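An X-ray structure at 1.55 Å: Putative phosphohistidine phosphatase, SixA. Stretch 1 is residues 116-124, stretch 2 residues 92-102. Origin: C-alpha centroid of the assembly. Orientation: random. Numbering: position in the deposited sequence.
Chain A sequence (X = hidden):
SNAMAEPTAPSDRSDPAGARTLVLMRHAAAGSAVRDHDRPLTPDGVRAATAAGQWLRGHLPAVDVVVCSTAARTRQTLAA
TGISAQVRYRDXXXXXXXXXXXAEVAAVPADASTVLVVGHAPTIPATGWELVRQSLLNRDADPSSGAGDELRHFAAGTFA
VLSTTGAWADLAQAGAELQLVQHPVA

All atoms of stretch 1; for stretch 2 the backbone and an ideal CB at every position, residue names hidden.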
ATOM      1  N   LEU A 116      -2.205  -1.648  -5.920  1.00 10.55           N
ATOM      2  CA  LEU A 116      -1.690  -0.540  -5.143  1.00 10.55           C
ATOM      3  C   LEU A 116      -2.783  -0.055  -4.191  1.00 10.96           C
ATOM      4  O   LEU A 116      -3.903   0.201  -4.636  1.00 11.63           O
ATOM      5  CB  LEU A 116      -1.310   0.580  -6.115  1.00 11.35           C
ATOM      6  CG  LEU A 116      -0.919   1.927  -5.466  1.00 10.98           C
ATOM      7  CD1 LEU A 116       0.305   1.812  -4.547  1.00 10.66           C
ATOM      8  CD2 LEU A 116      -0.667   3.008  -6.531  1.00 12.45           C
ATOM      9  N   VAL A 117      -2.411   0.163  -2.952  1.00 10.20           N
ATOM     10  CA  VAL A 117      -3.274   0.753  -1.934  1.00 10.40           C
ATOM     11  C   VAL A 117      -2.691   2.091  -1.534  1.00 10.82           C
ATOM     12  O   VAL A 117      -1.532   2.135  -1.171  1.00 11.11           O
ATOM     13  CB  VAL A 117      -3.404  -0.142  -0.697  1.00 10.80           C
ATOM     14  CG1 VAL A 117      -4.293   0.469   0.391  1.00 12.05           C
ATOM     15  CG2 VAL A 117      -3.909  -1.547  -1.082  1.00 12.72           C
ATOM     16  N   VAL A 118      -3.462   3.186  -1.596  1.00 10.48           N
ATOM     17  CA  VAL A 118      -2.996   4.496  -1.176  1.00 10.87           C
ATOM     18  C   VAL A 118      -3.864   4.935  -0.002  1.00 10.66           C
ATOM     19  O   VAL A 118      -5.065   5.169  -0.127  1.00 11.07           O
ATOM     20  CB  VAL A 118      -3.060   5.510  -2.340  1.00 11.10           C
ATOM     21  CG1 VAL A 118      -2.419   6.825  -1.902  1.00 12.01           C
ATOM     22  CG2 VAL A 118      -2.334   4.970  -3.607  1.00 11.83           C
ATOM     23  N   GLY A 119      -3.240   4.958   1.155  1.00 10.06           N
ATOM     24  CA  GLY A 119      -3.968   5.297   2.358  1.00 10.20           C
ATOM     25  C   GLY A 119      -3.168   6.076   3.373  1.00 10.40           C
ATOM     26  O   GLY A 119      -2.283   6.857   3.045  1.00 11.01           O
ATOM     27  N   HIS A 120      -3.512   5.866   4.654  1.00 10.97           N
ATOM     28  CA  HIS A 120      -3.019   6.677   5.744  1.00 10.51           C
ATOM     29  C   HIS A 120      -2.298   5.825   6.794  1.00 10.60           C
ATOM     30  O   HIS A 120      -2.670   4.655   7.011  1.00 11.26           O
ATOM     31  CB  HIS A 120      -4.216   7.342   6.484  1.00 10.60           C
ATOM     32  CG  HIS A 120      -5.118   8.142   5.588  1.00 10.75           C
ATOM     33  ND1 HIS A 120      -4.943   9.496   5.414  1.00 12.19           N
ATOM     34  CD2 HIS A 120      -6.116   7.771   4.743  1.00 12.48           C
ATOM     35  CE1 HIS A 120      -5.828   9.934   4.516  1.00 13.17           C
ATOM     36  NE2 HIS A 120      -6.557   8.913   4.112  1.00 12.59           N
ATOM     37  N   ALA A 121      -1.311   6.388   7.457  1.00 11.22           N
ATOM     38  CA  ALA A 121      -0.798   5.843   8.679  1.00 11.63           C
ATOM     39  C   ALA A 121      -1.744   6.140   9.822  1.00 13.32           C
ATOM     40  O   ALA A 121      -2.432   7.130   9.775  1.00 16.07           O
ATOM     41  CB  ALA A 121       0.558   6.389   8.987  1.00 12.22           C
ATOM     42  N   PRO A 122      -1.788   5.286  10.864  1.00 13.20           N
ATOM     43  CA  PRO A 122      -0.952   4.130  11.117  1.00 13.60           C
ATOM     44  C   PRO A 122      -1.401   2.873  10.396  1.00 12.47           C
ATOM     45  O   PRO A 122      -0.707   1.818  10.405  1.00 13.18           O
ATOM     46  CB  PRO A 122      -1.074   3.952  12.630  1.00 14.58           C
ATOM     47  CG  PRO A 122      -2.449   4.506  12.946  1.00 15.69           C
ATOM     48  CD  PRO A 122      -2.576   5.687  12.046  1.00 14.92           C
ATOM     49  N   THR A 123      -2.573   2.888   9.751  1.00 11.37           N
ATOM     50  CA  THR A 123      -3.105   1.651   9.239  1.00 11.45           C
ATOM     51  C   THR A 123      -2.252   1.026   8.127  1.00 12.04           C
ATOM     52  O   THR A 123      -2.095  -0.172   8.088  1.00 12.48           O
ATOM     53  CB  THR A 123      -4.557   1.874   8.700  1.00 12.34           C
ATOM     54  OG1 THR A 123      -5.370   2.189   9.843  1.00 11.85           O
ATOM     55  CG2 THR A 123      -5.116   0.672   7.921  1.00 13.14           C
ATOM     56  N   ILE A 124      -1.698   1.846   7.259  1.00 11.58           N
ATOM     57  CA  ILE A 124      -0.942   1.282   6.140  1.00 11.56           C
ATOM     58  C   ILE A 124       0.250   0.418   6.621  1.00 11.36           C
ATOM     59  O   ILE A 124       0.367  -0.768   6.264  1.00 12.21           O
ATOM     60  CB  ILE A 124      -0.571   2.360   5.123  1.00 11.85           C
ATOM     61  CG1 ILE A 124      -1.791   2.786   4.261  1.00 12.55           C
ATOM     62  CG2 ILE A 124       0.593   1.930   4.219  1.00 11.81           C
ATOM     63  CD1 ILE A 124      -2.300   1.785   3.230  1.00 15.45           C
ATOM     64  N   UNK A  92     -13.870   3.892   3.200  1.00 15.14           N
ATOM     65  CA  UNK A  92     -13.355   2.922   4.165  1.00 15.89           C
ATOM     66  C   UNK A  92     -11.862   3.077   4.385  1.00 15.01           C
ATOM     67  O   UNK A  92     -11.382   2.778   5.475  1.00 16.14           O
ATOM     68  CB  UNK A  92     -13.662   1.497   3.698  1.00 15.89           C
ATOM     69  N   UNK A  93     -11.112   3.596   3.401  1.00 12.70           N
ATOM     70  CA  UNK A  93      -9.669   3.767   3.548  1.00 12.29           C
ATOM     71  C   UNK A  93      -9.322   5.074   4.240  1.00 12.33           C
ATOM     72  O   UNK A  93      -8.165   5.281   4.565  1.00 12.74           O
ATOM     73  CB  UNK A  93      -8.987   3.709   2.179  1.00 12.29           C
ATOM     74  N   UNK A  94     -10.297   5.948   4.465  1.00 12.63           N
ATOM     75  CA  UNK A  94     -10.088   7.201   5.204  1.00 12.77           C
ATOM     76  C   UNK A  94     -10.405   6.921   6.681  1.00 13.45           C
ATOM     77  O   UNK A  94     -11.483   7.163   7.174  1.00 15.18           O
ATOM     78  CB  UNK A  94     -10.959   8.331   4.652  1.00 12.77           C
ATOM     79  N   UNK A  95      -9.415   6.375   7.364  1.00 12.90           N
ATOM     80  CA  UNK A  95      -9.541   6.022   8.764  1.00 13.00           C
ATOM     81  C   UNK A  95      -9.870   4.601   9.076  1.00 13.32           C
ATOM     82  O   UNK A  95      -9.926   4.230  10.245  1.00 13.27           O
ATOM     83  CB  UNK A  95     -10.614   6.905   9.404  1.00 13.00           C
ATOM     84  N   UNK A  96     -10.068   3.751   8.059  1.00 12.75           N
ATOM     85  CA  UNK A  96     -10.227   2.350   8.300  1.00 12.56           C
ATOM     86  C   UNK A  96      -8.996   1.717   8.921  1.00 11.91           C
ATOM     87  O   UNK A  96      -7.899   2.263   8.844  1.00 11.76           O
ATOM     88  CB  UNK A  96     -10.577   1.641   6.990  1.00 12.56           C
ATOM     89  N   UNK A  97      -9.212   0.575   9.545  1.00 12.64           N
ATOM     90  CA  UNK A  97      -8.121  -0.241  10.118  1.00 12.16           C
ATOM     91  C   UNK A  97      -7.637  -1.322   9.153  1.00 12.24           C
ATOM     92  O   UNK A  97      -8.049  -1.407   7.997  1.00 12.79           O
ATOM     93  CB  UNK A  97      -8.583  -0.895  11.422  1.00 12.16           C
ATOM     94  N   UNK A  98      -6.760  -2.141   9.662  1.00 12.23           N
ATOM     95  CA  UNK A  98      -6.215  -3.254   8.895  1.00 11.83           C
ATOM     96  C   UNK A  98      -7.307  -4.089   8.279  1.00 12.92           C
ATOM     97  O   UNK A  98      -7.261  -4.482   7.100  1.00 12.53           O
ATOM     98  CB  UNK A  98      -5.328  -4.132   9.780  1.00 11.83           C
ATOM     99  N   UNK A  99      -8.320  -4.472   9.060  1.00 13.75           N
ATOM    100  CA  UNK A  99      -9.337  -5.371   8.517  1.00 15.01           C
ATOM    101  C   UNK A  99     -10.114  -4.720   7.376  1.00 14.22           C
ATOM    102  O   UNK A  99     -10.456  -5.400   6.404  1.00 15.25           O
ATOM    103  CB  UNK A  99     -10.302  -5.805   9.622  1.00 15.01           C
ATOM    104  N   UNK A 100     -10.374  -3.410   7.440  1.00 14.01           N
ATOM    105  CA  UNK A 100     -11.071  -2.693   6.391  1.00 15.95           C
ATOM    106  C   UNK A 100     -10.241  -2.593   5.120  1.00 14.64           C
ATOM    107  O   UNK A 100     -10.749  -2.804   4.003  1.00 16.30           O
ATOM    108  CB  UNK A 100     -11.452  -1.293   6.878  1.00 15.95           C
ATOM    109  N   UNK A 101      -8.955  -2.361   5.269  1.00 13.81           N
ATOM    110  CA  UNK A 101      -8.071  -2.267   4.113  1.00 13.91           C
ATOM    111  C   UNK A 101      -7.992  -3.646   3.472  1.00 13.03           C
ATOM    112  O   UNK A 101      -8.112  -3.775   2.250  1.00 13.88           O
ATOM    113  CB  UNK A 101      -6.683  -1.758   4.508  1.00 13.91           C
ATOM    114  N   UNK A 102      -7.853  -4.699   4.261  1.00 13.07           N
ATOM    115  CA  UNK A 102      -7.766  -6.023   3.692  1.00 14.12           C
ATOM    116  C   UNK A 102      -9.071  -6.465   3.050  1.00 13.82           C
ATOM    117  O   UNK A 102      -9.043  -7.131   2.011  1.00 14.23           O
ATOM    118  CB  UNK A 102      -7.350  -7.025   4.771  1.00 14.12           C
TER

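Position 92 has an ideal CB with nothing of stretch 1 within 5.5 Å, so this contact sets no preference and a polar or charged residue is as acceptable as any. It is Glu 92, whose side chain stays clear of stretch 1.

At position 93 the CA-to-CB bond points toward the strand, with the ideal CB 4.8 Å from Val 118 O and 5.3 Å from Gly 119 CA. The nearby side chain of Val 117 is apolar, which favours a sizeable apolar residue; leucine, isoleucine or methionine could reach it. The residue is Leu 93, whose CD2 packs 3.8 Å from Val 117 CG1. Its backbone also serves the contact: Leu 93 O lies 3.2 Å from His 120 CD2, at the edge of the imidazole, and a water donates to Leu 93 O (2.8 Å) while accepting from His 120 N (2.9 Å).

At position 94 CA-to-CB points away, yet the ideal CB is 4.5 Å from His 120 NE2. A flat side chain or a polar one could lie beside the imidazole. Tyr 94 turns the edge of its ring toward the face of His 120, in an offset edge-to-face pair with centroids 5.5 Å apart and planes at 70°; its OH is hydrogen-bonded elsewhere in the structure.

Position 95 has phi/psi of 97/-2, where a CB would jam against the preceding carbonyl oxygen. This alone calls for glycine, and Gly 95 is found.

At position 96 the angles, -63/159, are open to most residues, but an ideal CB would sit 2.1 Å from the carbonyl O of Glu 92. Gly 96 avoids that clash, and its carbonyl accepts a hydrogen bond from Thr 123 (OG1 to Gly 96 O, 2.7 Å).

Position 97 precedes a helix, and its CB would point away from stretch 1. Serine, threonine, aspartate or asparagine would be conventional N-caps; Gly 97 offers no side chain, but Thr 123 CG2 rests 3.4 Å from its carbonyl C.

Position 98 points sideways, its ideal CB 5.2 Å from Thr 123 CG2, so a modest aliphatic group suits. Val 98 is found; its backbone N lies 3.7 Å from Thr 123 CG2, and its side chain comes no nearer to stretch 1 than 4.3 Å.

Positions 99 and 100 see nothing of stretch 1, and polar residues serve well: Asp 99, then Glu 100, whose OE1 accepts from Gly 97 N (2.8 Å).

Position 101 points toward stretch 1, between Thr 123 CG2 and Val 117 CG1, which suits an apolar chain such as isoleucine, leucine, valine or methionine. Ile 101 places CD1 3.8 Å from Thr 123 CG2 and CG2 4.3 Å from Val 117 CG1.

Position 102 is out of reach and unconstrained here; it is Leu 102.

Stretch 2 (92-102) ELYGGGVDEIL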
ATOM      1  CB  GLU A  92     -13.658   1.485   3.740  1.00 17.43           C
ATOM      2  CG  GLU A  92     -15.160   1.099   3.682  1.00 20.77           C
ATOM      3  CD  GLU A  92     -15.926   1.564   2.454  1.00 23.49           C
ATOM      4  OE1 GLU A  92     -15.468   2.351   1.601  1.00 19.53           O
ATOM      5  OE2 GLU A  92     -17.100   1.140   2.366  1.00 27.20           O
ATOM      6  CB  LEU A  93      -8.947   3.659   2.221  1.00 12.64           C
ATOM      7  CG  LEU A  93      -8.404   2.299   1.799  1.00 13.70           C
ATOM      8  CD1 LEU A  93      -9.480   1.232   1.767  1.00 14.46           C
ATOM      9  CD2 LEU A  93      -7.640   2.363   0.493  1.00 14.91           C
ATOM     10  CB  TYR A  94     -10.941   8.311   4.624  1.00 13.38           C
ATOM     11  CG  TYR A  94     -10.802   9.631   5.349  1.00 13.66           C
ATOM     12  CD1 TYR A  94      -9.617  10.347   5.328  1.00 13.06           C
ATOM     13  CD2 TYR A  94     -11.888  10.196   6.024  1.00 14.78           C
ATOM     14  CE1 TYR A  94      -9.486  11.547   5.932  1.00 12.75           C
ATOM     15  CE2 TYR A  94     -11.766  11.425   6.653  1.00 14.89           C
ATOM     16  CZ  TYR A  94     -10.526  12.083   6.614  1.00 15.15           C
ATOM     17  OH  TYR A  94     -10.463  13.330   7.235  1.00 15.56           O
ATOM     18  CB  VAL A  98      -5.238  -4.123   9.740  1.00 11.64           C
ATOM     19  CG1 VAL A  98      -4.801  -5.355   9.003  1.00 12.57           C
ATOM     20  CG2 VAL A  98      -4.050  -3.310  10.232  1.00 11.64           C
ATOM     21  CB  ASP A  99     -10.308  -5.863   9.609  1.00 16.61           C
ATOM     22  CG  ASP A  99      -9.590  -6.541  10.779  1.00 19.37           C
ATOM     23  OD1 ASP A  99      -8.686  -7.345  10.561  1.00 20.43           O
ATOM     24  OD2 ASP A  99      -9.896  -6.203  11.970  1.00 23.71           O
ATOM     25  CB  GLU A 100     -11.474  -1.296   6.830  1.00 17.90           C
ATOM     26  CG  GLU A 100     -12.572  -1.254   7.862  1.00 21.59           C
ATOM     27  CD  GLU A 100     -12.145  -1.680   9.248  1.00 25.53           C
ATOM     28  OE1 GLU A 100     -10.983  -1.522   9.719  1.00 22.34           O
ATOM     29  OE2 GLU A 100     -13.026  -2.223   9.962  1.00 36.31           O
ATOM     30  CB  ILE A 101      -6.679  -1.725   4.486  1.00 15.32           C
ATOM     31  CG1 ILE A 101      -6.722  -0.171   4.554  1.00 15.97           C
ATOM     32  CG2 ILE A 101      -5.670  -2.144   3.467  1.00 15.18           C
ATOM     33  CD1 ILE A 101      -7.860   0.536   5.295  1.00 17.10           C
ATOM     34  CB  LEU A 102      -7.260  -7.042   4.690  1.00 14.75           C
ATOM     35  CG  LEU A 102      -5.809  -6.829   5.169  1.00 16.26           C
ATOM     36  CD1 LEU A 102      -5.457  -7.887   6.185  1.00 17.53           C
ATOM     37  CD2 LEU A 102      -4.806  -6.876   4.026  1.00 16.26           C
TER
HETATM   38  O   HOH W   1      -5.750   4.048   5.210  1.00 12.21           O
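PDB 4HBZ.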